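Local coordinates for cellulose binding protein (Clavibacter michiganensis subsp. michiganensis, PDB 4JCW) that probably belongs to an endoglucanase that cleaves cellulose beta-1,4 linkages, and is its expansin-like C-terminal part, binding glucose units on an aromatic surface, at residues R120-L125 and Y155-S160. Sequence-based numbering, arbitrary orientation.
Sequences RWWAGL and YWVTPS. With BGC (beta-D-glucopyranose), chain C; BGC (beta-D-glucopyranose), chain B.
Thr158 and Ala123 grip each other twice where two antiparallel strands of the expansin C-terminal domain fray into loops. The Ala123 N-H reaches Thr158 OG1 (2.9 Å, 165° at the hydrogen), and Thr158 N returns a bond to Ala123 O; chi1 of 54° tucks the hydroxyl between its own N and carbonyl, facing the Ala123 amide. Farther along, the main chains close up as the hydrogen-bonded pair of Leu125 and Trp156, with Leu125 N 2.7 Å from Trp156 O in the carbonyl plane. The sheet here is tight: Gly124 and Val157 form a non-hydrogen-bonded pair, and the edge of the Tyr155 ring lies against Gly124. On the face that carries Leu125 and Trp156, both side chains pack on Leu148 of strand 144-150, which Thr158 also touches.

At Trp122 the direct backbone pairing gives way to water and sugar. With CG anti to N (chi1 178°), its indole turns one face to the glucose units, C5 of one ring standing 3.6 Å above the plane; Gly124 N lies over the opposite face. Val157 CG1 supports the indole at Trp122 CZ2 (3.5 Å), while one water accepts from Trp122 NE1 and donates to Thr158 O, and another joins Trp121 O to Thr158 OG1. The contact thus exemplifies carbohydrate recognition by CH-pi stacking: an apolar platform, whose rotation the Val157 contact and the water bridge probably restrain, meets the sugar face.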
loop_
_atom_site.group_PDB
_atom_site.type_symbol
_atom_site.label_atom_id
_atom_site.label_comp_id
_atom_site.label_asym_id
_atom_site.label_seq_id
_atom_site.Cartn_x
_atom_site.Cartn_y
_atom_site.Cartn_z
ATOM N N ARG A 120 0.678 9.067 -15.046
ATOM C CA ARG A 120 -0.301 8.929 -16.117
ATOM C C ARG A 120 -0.502 7.461 -16.490
ATOM O O ARG A 120 -1.509 7.107 -17.090
ATOM C CB ARG A 120 0.146 9.719 -17.347
ATOM C CG ARG A 120 1.454 9.206 -17.944
ATOM C CD ARG A 120 1.785 9.908 -19.245
ATOM N NE ARG A 120 0.704 9.766 -20.218
ATOM C CZ ARG A 120 0.647 8.807 -21.135
ATOM N NH1 ARG A 120 1.612 7.900 -21.210
ATOM N NH2 ARG A 120 -0.376 8.756 -21.978
ATOM N N TRP A 121 0.454 6.607 -16.129
ATOM C CA TRP A 121 0.361 5.182 -16.447
ATOM C C TRP A 121 -0.563 4.450 -15.478
ATOM O O TRP A 121 -1.293 3.543 -15.864
ATOM C CB TRP A 121 1.747 4.534 -16.419
ATOM C CG TRP A 121 2.671 5.091 -17.445
ATOM C CD1 TRP A 121 3.684 5.986 -17.241
ATOM C CD2 TRP A 121 2.661 4.809 -18.844
ATOM N NE1 TRP A 121 4.311 6.269 -18.428
ATOM C CE2 TRP A 121 3.703 5.559 -19.429
ATOM C CE3 TRP A 121 1.878 3.988 -19.662
ATOM C CZ2 TRP A 121 3.979 5.516 -20.792
ATOM C CZ3 TRP A 121 2.154 3.946 -21.016
ATOM C CH2 TRP A 121 3.198 4.705 -21.568
ATOM N N TRP A 122 -0.515 4.846 -14.215
ATOM C CA TRP A 122 -1.362 4.254 -13.190
ATOM C C TRP A 122 -1.416 5.194 -12.003
ATOM O O TRP A 122 -0.385 5.704 -11.562
ATOM C CB TRP A 122 -0.795 2.905 -12.732
ATOM C CG TRP A 122 -1.598 2.263 -11.646
ATOM C CD1 TRP A 122 -2.619 1.373 -11.799
ATOM C CD2 TRP A 122 -1.450 2.469 -10.231
ATOM N NE1 TRP A 122 -3.117 1.010 -10.569
ATOM C CE2 TRP A 122 -2.416 1.666 -9.590
ATOM C CE3 TRP A 122 -0.588 3.247 -9.446
ATOM C CZ2 TRP A 122 -2.543 1.616 -8.199
ATOM C CZ3 TRP A 122 -0.718 3.197 -8.059
ATOM C CH2 TRP A 122 -1.695 2.392 -7.453
ATOM N N ALA A 123 -2.614 5.432 -11.477
ATOM C CA ALA A 123 -2.738 6.335 -10.348
ATOM C C ALA A 123 -3.784 5.859 -9.354
ATOM O O ALA A 123 -4.754 5.181 -9.723
ATOM C CB ALA A 123 -3.081 7.744 -10.832
ATOM N N GLY A 124 -3.567 6.206 -8.089
ATOM C CA GLY A 124 -4.591 6.063 -7.065
ATOM C C GLY A 124 -5.030 7.424 -6.557
ATOM O O GLY A 124 -4.206 8.332 -6.431
ATOM N N LEU A 125 -6.330 7.575 -6.299
ATOM C CA LEU A 125 -6.861 8.774 -5.639
ATOM C C LEU A 125 -7.593 8.416 -4.342
ATOM O O LEU A 125 -8.376 7.463 -4.294
ATOM C CB LEU A 125 -7.845 9.520 -6.539
ATOM C CG LEU A 125 -7.503 9.978 -7.947
ATOM C CD1 LEU A 125 -8.636 10.842 -8.462
ATOM C CD2 LEU A 125 -6.197 10.729 -7.972
ATOM N N TYR A 155 -8.121 3.776 -1.380
ATOM C CA TYR A 155 -7.875 4.545 -2.592
ATOM C C TYR A 155 -8.794 4.092 -3.715
ATOM O O TYR A 155 -9.451 3.053 -3.614
ATOM C CB TYR A 155 -6.416 4.389 -3.045
ATOM C CG TYR A 155 -5.466 5.336 -2.348
ATOM C CD1 TYR A 155 -5.046 6.507 -2.970
ATOM C CD2 TYR A 155 -4.994 5.067 -1.061
ATOM C CE1 TYR A 155 -4.177 7.366 -2.345
ATOM C CE2 TYR A 155 -4.119 5.935 -0.422
ATOM C CZ TYR A 155 -3.716 7.082 -1.074
ATOM O OH TYR A 155 -2.859 7.962 -0.470
ATOM N N TRP A 156 -8.835 4.885 -4.785
ATOM C CA TRP A 156 -9.527 4.508 -6.007
ATOM C C TRP A 156 -8.491 4.543 -7.110
ATOM O O TRP A 156 -7.750 5.510 -7.221
ATOM C CB TRP A 156 -10.635 5.509 -6.316
ATOM C CG TRP A 156 -11.747 5.481 -5.302
ATOM C CD1 TRP A 156 -11.739 6.033 -4.056
ATOM C CD2 TRP A 156 -13.025 4.856 -5.458
ATOM N NE1 TRP A 156 -12.933 5.791 -3.424
ATOM C CE2 TRP A 156 -13.739 5.064 -4.263
ATOM C CE3 TRP A 156 -13.627 4.127 -6.489
ATOM C CZ2 TRP A 156 -15.030 4.587 -4.078
ATOM C CZ3 TRP A 156 -14.915 3.654 -6.305
ATOM C CH2 TRP A 156 -15.600 3.888 -5.106
ATOM N N VAL A 157 -8.443 3.507 -7.936
ATOM C CA VAL A 157 -7.326 3.392 -8.861
ATOM C C VAL A 157 -7.724 3.275 -10.333
ATOM O O VAL A 157 -8.805 2.802 -10.658
ATOM C CB VAL A 157 -6.407 2.216 -8.457
ATOM C CG1 VAL A 157 -5.794 2.481 -7.070
ATOM C CG2 VAL A 157 -7.174 0.895 -8.483
ATOM N N THR A 158 -6.823 3.710 -11.210
ATOM C CA THR A 158 -7.044 3.707 -12.648
ATOM C C THR A 158 -6.991 2.300 -13.225
ATOM O O THR A 158 -6.023 1.570 -13.008
ATOM C CB THR A 158 -5.975 4.549 -13.351
ATOM O OG1 THR A 158 -4.678 4.079 -12.956
ATOM C CG2 THR A 158 -6.108 6.015 -12.952
ATOM N N PRO A 159 -8.032 1.913 -13.980
ATOM C CA PRO A 159 -7.958 0.600 -14.632
ATOM C C PRO A 159 -7.059 0.644 -15.868
ATOM O O PRO A 159 -6.604 -0.398 -16.333
ATOM C CB PRO A 159 -9.410 0.327 -15.035
ATOM C CG PRO A 159 -10.044 1.682 -15.130
ATOM C CD PRO A 159 -9.372 2.516 -14.077
ATOM N N SER A 160 -6.817 1.847 -16.379
ATOM C CA SER A 160 -6.066 2.058 -17.612
ATOM C C SER A 160 -5.356 3.409 -17.546
ATOM O O SER A 160 -5.774 4.289 -16.788
ATOM C CB SER A 160 -7.011 2.036 -18.818
ATOM O OG SER A 160 -7.593 0.759 -18.983
HETATM C C2 BGC C . 2.705 0.500 -9.465
HETATM C C3 BGC C . 2.257 0.841 -10.874
HETATM C C4 BGC C . 1.608 -0.376 -11.415
HETATM C C5 BGC C . 0.421 -0.729 -10.525
HETATM C C6 BGC C . -0.173 -2.050 -10.988
HETATM C C1 BGC C . 1.474 0.211 -8.655
HETATM O O2 BGC C . 3.335 1.659 -8.915
HETATM O O3 BGC C . 3.377 1.175 -11.701
HETATM O O4 BGC C . 1.136 -0.040 -12.731
HETATM O O5 BGC C . 0.846 -0.972 -9.182
HETATM O O6 BGC C . -0.611 -1.921 -12.339
HETATM C C2 BGC B . -0.995 -1.069 -5.082
HETATM C C3 BGC B . -0.035 -1.223 -6.234
HETATM C C4 BGC B . 0.908 -0.015 -6.260
HETATM C C5 BGC B . 1.670 0.040 -4.952
HETATM C C6 BGC B . 2.511 1.330 -4.942
HETATM C C1 BGC B . -0.175 -0.994 -3.841
HETATM O O2 BGC B . -1.840 -2.232 -4.983
HETATM O O3 BGC B . -0.887 -1.282 -7.373
HETATM O O4 BGC B . 1.906 -0.012 -7.318
HETATM O O5 BGC B . 0.725 0.139 -3.874
HETATM O O6 BGC B . 1.705 2.516 -5.081
HETATM O O HOH W 1 -3.673 2.120 -15.247
HETATM O O HOH W 2 -5.609 -0.637 -11.480
#